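Local coordinates for protein FeeM (Uncultured bacterium, PDB 2G0B) that catalyses the joining of a fatty acyl group to the amino group of an amino acid such as tyrosine, probably drawing the acyl group from acyl carrier protein, at residues Pro47-Phe52 and Ser65-Gly70; Asp77-Val82 and Ala161-Gly166. All coordinates share one frame; numbering follows the deposited sequence.

Contact 1 of 2, residues Pro47-Phe52 and Ser65-Gly70; sequences PSATTF and SIINDG
Strands 49-56 and 59-68 form a beta hairpin on one flank of a mixed sheet consistent with the GNAT-like acyltransferase fold, and the segments here are the ends farthest from its turn, running antiparallel at 170°. Ser48, just before the strand, makes the first cross-strand link: its carbonyl O takes the N-H of Asn68 at 2.7 Å, almost straight at the hydrogen (173°) but with the donor above the carbonyl plane. Its OG, set between its own backbone N and carbonyl carbon, leans back to Asn68 O in a weak hydrogen bond. The amide of Asn68 looks elsewhere, its OD1 bonding to Tyr130 OH. Ala49 faces Ile67 in a non-hydrogen-bonded pair, Ala49 CB lying 4.3 Å from Ile67 CG1. Leu44 and Phe43 of helix 38-44 cover this face, and the Ile67 side chain comes to about 7 Å from the bound product.

Thr50 carries the one hydrogen-bonded pair, with Ile66, on the opposite face. Thr50 N reaches Ile66 O at 3.0 Å and Ile66 N returns to Thr50 O at 2.9 Å, both donors in the plane of the carbonyl they use. Tyr130 of helix 121-133 lies against both side chains.

Thr51 turns to the Leu44 side opposite Ser65. Both hydroxyls stand anti to their carbonyl carbons, which brings Thr51 OG1 to 3.0 Å from Ser65 OG in a hydrogen bond that either could donate. Phe52 and Ile66 run side by side, back on the Tyr130 face. Leu123 and Met126 also touch the Phe52 ring, joining it to helix 121-133. With CG anti to the carbonyl carbon, that ring leans back along the hairpin until Phe52 CE2 meets Ile66 CG2 at 3.6 Å, at an oblique angle.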
loop_
_atom_site.group_PDB
_atom_site.type_symbol
_atom_site.label_atom_id
_atom_site.label_comp_id
_atom_site.label_asym_id
_atom_site.label_seq_id
_atom_site.Cartn_x
_atom_site.Cartn_y
_atom_site.Cartn_z
ATOM N N PRO A 47 -13.014 9.121 6.097
ATOM C CA PRO A 47 -13.747 7.973 6.654
ATOM C C PRO A 47 -13.319 6.635 6.061
ATOM O O PRO A 47 -13.156 5.663 6.797
ATOM C CB PRO A 47 -15.197 8.263 6.262
ATOM C CG PRO A 47 -15.226 9.715 5.961
ATOM C CD PRO A 47 -13.907 10.030 5.353
ATOM N N SER A 48 -13.083 6.609 4.757
ATOM C CA SER A 48 -12.848 5.364 4.040
ATOM C C SER A 48 -11.388 4.881 4.058
ATOM O O SER A 48 -11.025 3.977 3.304
ATOM C CB SER A 48 -13.313 5.519 2.602
ATOM O OG SER A 48 -12.565 6.537 1.956
ATOM N N ALA A 49 -10.559 5.470 4.915
ATOM C CA ALA A 49 -9.149 5.095 4.976
ATOM C C ALA A 49 -8.781 4.383 6.284
ATOM O O ALA A 49 -9.482 4.510 7.287
ATOM C CB ALA A 49 -8.273 6.300 4.753
ATOM N N THR A 50 -7.690 3.615 6.247
ATOM C CA THR A 50 -7.202 2.874 7.407
ATOM C C THR A 50 -5.688 2.775 7.340
ATOM O O THR A 50 -5.151 2.345 6.343
ATOM C CB THR A 50 -7.826 1.451 7.439
ATOM O OG1 THR A 50 -9.228 1.547 7.709
ATOM C CG2 THR A 50 -7.308 0.653 8.624
ATOM N N THR A 51 -5.004 3.182 8.406
ATOM C CA THR A 51 -3.542 3.137 8.444
ATOM C C THR A 51 -3.029 2.024 9.366
ATOM O O THR A 51 -3.469 1.891 10.509
ATOM C CB THR A 51 -2.963 4.501 8.888
ATOM O OG1 THR A 51 -3.386 5.530 7.987
ATOM C CG2 THR A 51 -1.442 4.514 8.756
ATOM N N PHE A 52 -2.101 1.226 8.852
ATOM C CA PHE A 52 -1.436 0.202 9.638
ATOM C C PHE A 52 -0.016 0.660 9.954
ATOM O O PHE A 52 0.528 1.533 9.270
ATOM C CB PHE A 52 -1.403 -1.124 8.881
ATOM C CG PHE A 52 -2.752 -1.637 8.504
ATOM C CD1 PHE A 52 -3.559 -2.268 9.439
ATOM C CD2 PHE A 52 -3.223 -1.491 7.214
ATOM C CE1 PHE A 52 -4.819 -2.746 9.088
ATOM C CE2 PHE A 52 -4.479 -1.961 6.859
ATOM C CZ PHE A 52 -5.280 -2.587 7.798
ATOM N N SER A 65 -1.209 2.107 4.310
ATOM C CA SER A 65 -2.622 2.440 4.423
ATOM C C SER A 65 -3.450 1.849 3.288
ATOM O O SER A 65 -2.916 1.398 2.281
ATOM C CB SER A 65 -2.828 3.955 4.495
ATOM O OG SER A 65 -2.033 4.545 5.504
ATOM N N ILE A 66 -4.758 1.846 3.475
ATOM C CA ILE A 66 -5.685 1.378 2.459
ATOM C C ILE A 66 -6.885 2.329 2.391
ATOM O O ILE A 66 -7.450 2.685 3.421
ATOM C CB ILE A 66 -6.120 -0.097 2.747
ATOM C CG1 ILE A 66 -7.358 -0.473 1.938
ATOM C CG2 ILE A 66 -6.362 -0.330 4.229
ATOM C CD1 ILE A 66 -7.368 -1.924 1.505
ATOM N N ILE A 67 -7.222 2.786 1.183
ATOM C CA ILE A 67 -8.353 3.694 0.992
ATOM C C ILE A 67 -9.485 3.005 0.245
ATOM O O ILE A 67 -9.291 2.497 -0.852
ATOM C CB ILE A 67 -7.910 4.949 0.232
ATOM C CG1 ILE A 67 -6.616 5.503 0.833
ATOM C CG2 ILE A 67 -9.033 6.011 0.230
ATOM C CD1 ILE A 67 -6.024 6.641 0.053
ATOM N N ASN A 68 -10.668 2.991 0.844
ATOM C CA ASN A 68 -11.821 2.357 0.228
ATOM C C ASN A 68 -12.517 3.267 -0.766
ATOM O O ASN A 68 -12.646 4.472 -0.531
ATOM C CB ASN A 68 -12.802 1.883 1.292
ATOM C CG ASN A 68 -12.533 0.474 1.727
ATOM O OD1 ASN A 68 -12.288 0.210 2.905
ATOM N ND2 ASN A 68 -12.554 -0.449 0.777
ATOM N N ASP A 69 -12.952 2.690 -1.884
ATOM C CA ASP A 69 -13.655 3.441 -2.915
ATOM C C ASP A 69 -14.959 4.037 -2.376
ATOM O O ASP A 69 -15.937 3.327 -2.151
ATOM C CB ASP A 69 -13.932 2.556 -4.131
ATOM C CG ASP A 69 -14.157 3.355 -5.405
ATOM O OD1 ASP A 69 -14.070 4.612 -5.370
ATOM O OD2 ASP A 69 -14.425 2.809 -6.500
ATOM N N GLY A 70 -14.939 5.340 -2.131
ATOM C CA GLY A 70 -16.104 6.048 -1.638
ATOM C C GLY A 70 -16.457 7.164 -2.582
ATOM O O GLY A 70 -16.103 7.114 -3.763
#

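Contact 2 of 2, residues Asp77-Val82 and Ala161-Gly166; sequences DSIYAV and ALKHYG
Two partners hold Lys163 NZ: the carboxylate of Glu83, through a salt bridge to OE2, and the carbonyl O of Ile79, a weak hydrogen bond at 3.4 Å. The lysine chain is extended beyond CG and slides past Ile79 in the opposite direction, its CD lying 3.7 Å from Ile79 CG2. Its far end meets Tyr80 tip to tip, Lys163 CE being 3.8 Å from Tyr80 CE2 at an oblique angle. Ile79 CG2 also sits over the centre of one face of the Tyr80 ring. That ring's hydroxyl donates to Ala161 O at 2.7 Å, nearly along the C=O axis (174°), and the acceptor lies in the ring plane.

Helix 77-89, weakly bonded over these first residues, here packs its N-terminal turn against strand 157-165, the edge strand of the mixed sheet. The other end of the contact reaches the pocket: the side chain of Tyr165 lies about 4 Å from the bound N-dodecanoyl-L-tyrosine. Its CG is anti to its backbone N, and the ring crosses Ile79 obliquely, so that Tyr165 CD1 lies 3.5 Å from Ile79 CG1. Ser78 OG stands at the edge of the same ring, in its plane, 3.6 Å from Tyr165 CE1. Pro75 O is a shared weak partner of Ser78 OG and Tyr165 OH. Ile79 CD1, meanwhile, rests against His164 O at 3.4 Å.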
loop_
_atom_site.group_PDB
_atom_site.type_symbol
_atom_site.label_atom_id
_atom_site.label_comp_id
_atom_site.label_asym_id
_atom_site.label_seq_id
_atom_site.Cartn_x
_atom_site.Cartn_y
_atom_site.Cartn_z
ATOM N N ASP A 77 -7.218 7.871 -9.361
ATOM C CA ASP A 77 -8.124 8.507 -10.329
ATOM C C ASP A 77 -7.488 9.599 -11.192
ATOM O O ASP A 77 -7.890 9.798 -12.338
ATOM C CB ASP A 77 -9.364 9.070 -9.623
ATOM C CG ASP A 77 -10.273 7.986 -9.077
ATOM O OD1 ASP A 77 -9.900 6.796 -9.151
ATOM O OD2 ASP A 77 -11.385 8.232 -8.553
ATOM N N SER A 78 -6.493 10.298 -10.645
ATOM C CA SER A 78 -5.828 11.376 -11.377
ATOM C C SER A 78 -5.039 10.849 -12.583
ATOM O O SER A 78 -4.775 11.588 -13.527
ATOM C CB SER A 78 -4.925 12.197 -10.445
ATOM O OG SER A 78 -3.789 11.460 -10.044
ATOM N N ILE A 79 -4.716 9.556 -12.559
ATOM C CA ILE A 79 -3.900 8.935 -13.594
ATOM C C ILE A 79 -4.587 7.728 -14.244
ATOM O O ILE A 79 -4.533 7.560 -15.469
ATOM C CB ILE A 79 -2.501 8.531 -13.006
ATOM C CG1 ILE A 79 -1.695 9.777 -12.621
ATOM C CG2 ILE A 79 -1.697 7.714 -13.993
ATOM C CD1 ILE A 79 -1.539 10.862 -13.755
ATOM N N TYR A 80 -5.251 6.910 -13.432
ATOM C CA TYR A 80 -5.799 5.646 -13.910
ATOM C C TYR A 80 -7.316 5.516 -13.765
ATOM O O TYR A 80 -7.822 4.415 -13.576
ATOM C CB TYR A 80 -5.121 4.474 -13.195
ATOM C CG TYR A 80 -3.644 4.361 -13.438
ATOM C CD1 TYR A 80 -2.737 4.505 -12.391
ATOM C CD2 TYR A 80 -3.150 4.081 -14.707
ATOM C CE1 TYR A 80 -1.375 4.385 -12.603
ATOM C CE2 TYR A 80 -1.791 3.960 -14.932
ATOM C CZ TYR A 80 -0.909 4.113 -13.877
ATOM O OH TYR A 80 0.432 4.003 -14.103
ATOM N N ALA A 81 -8.035 6.629 -13.874
ATOM C CA ALA A 81 -9.502 6.622 -13.757
ATOM C C ALA A 81 -10.194 5.669 -14.738
ATOM O O ALA A 81 -10.983 4.819 -14.324
ATOM C CB ALA A 81 -10.053 8.024 -13.914
ATOM N N VAL A 82 -9.873 5.796 -16.029
ATOM C CA VAL A 82 -10.567 5.024 -17.075
ATOM C C VAL A 82 -10.197 3.550 -17.070
ATOM O O VAL A 82 -10.902 2.717 -17.648
ATOM C CB VAL A 82 -10.377 5.626 -18.505
ATOM C CG1 VAL A 82 -11.214 6.888 -18.670
ATOM C CG2 VAL A 82 -8.912 5.900 -18.799
ATOM N N ALA A 161 -0.788 1.336 -17.785
ATOM C CA ALA A 161 0.518 1.532 -18.410
ATOM C C ALA A 161 1.472 2.347 -17.533
ATOM O O ALA A 161 1.078 2.897 -16.498
ATOM C CB ALA A 161 0.354 2.187 -19.730
ATOM N N LEU A 162 2.733 2.395 -17.947
ATOM C CA LEU A 162 3.732 3.218 -17.300
ATOM C C LEU A 162 3.492 4.684 -17.648
ATOM O O LEU A 162 3.675 5.104 -18.796
ATOM C CB LEU A 162 5.133 2.769 -17.721
ATOM C CG LEU A 162 6.360 3.585 -17.303
ATOM C CD1 LEU A 162 6.385 3.833 -15.831
ATOM C CD2 LEU A 162 7.612 2.861 -17.720
ATOM N N LYS A 163 3.049 5.449 -16.657
ATOM C CA LYS A 163 2.712 6.852 -16.857
ATOM C C LYS A 163 3.487 7.710 -15.881
ATOM O O LYS A 163 4.223 7.204 -15.064
ATOM C CB LYS A 163 1.205 7.071 -16.673
ATOM C CG LYS A 163 0.358 6.407 -17.719
ATOM C CD LYS A 163 -1.115 6.655 -17.495
ATOM C CE LYS A 163 -1.969 5.653 -18.279
ATOM N NZ LYS A 163 -3.421 5.998 -18.236
ATOM N N HIS A 164 3.336 9.018 -15.988
ATOM C CA HIS A 164 3.907 9.918 -15.015
ATOM C C HIS A 164 2.842 10.246 -13.984
ATOM O O HIS A 164 1.782 10.775 -14.321
ATOM C CB HIS A 164 4.411 11.196 -15.683
ATOM C CG HIS A 164 4.770 12.276 -14.715
ATOM N ND1 HIS A 164 5.955 12.281 -14.015
ATOM C CD2 HIS A 164 4.090 13.372 -14.308
ATOM C CE1 HIS A 164 5.998 13.343 -13.232
ATOM N NE2 HIS A 164 4.876 14.019 -13.387
ATOM N N TYR A 165 3.121 9.910 -12.731
ATOM C CA TYR A 165 2.216 10.199 -11.630
ATOM C C TYR A 165 2.553 11.585 -11.102
ATOM O O TYR A 165 3.532 11.754 -10.381
ATOM C CB TYR A 165 2.375 9.136 -10.538
ATOM C CG TYR A 165 1.234 9.027 -9.531
ATOM C CD1 TYR A 165 0.073 9.795 -9.652
ATOM C CD2 TYR A 165 1.326 8.138 -8.446
ATOM C CE1 TYR A 165 -0.968 9.677 -8.726
ATOM C CE2 TYR A 165 0.297 8.020 -7.520
ATOM C CZ TYR A 165 -0.840 8.792 -7.661
ATOM O OH TYR A 165 -1.851 8.673 -6.745
ATOM N N GLY A 166 1.743 12.576 -11.489
ATOM C CA GLY A 166 1.984 13.975 -11.152
ATOM C C GLY A 166 2.030 14.257 -9.661
ATOM O O GLY A 166 2.870 15.040 -9.199
#

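Overall arrangement
Read from the N terminus, the chain closes contact 1 first: strand 49-56 turns tightly into strand 59-68, and only twelve residues separate the paired ends. A short connection then leads into helix 77-89, where contact 2 opens. It closes on strand 157-165 after 78 intervening residues, which lay down strands 94-102 and 138-143 and helices 121-133 and 148-153. The two are in series, neither nested nor crossed, with centres 19 Å apart. Contact 1 binds neighbouring strands; contact 2 ties a helix to the sheet's far edge. Arg88 links them, pairing with Asp69 and Asp77, and the bound product touches Tyr165 of contact 2 and lies about 7 Å from the Ile67 side chain of contact 1.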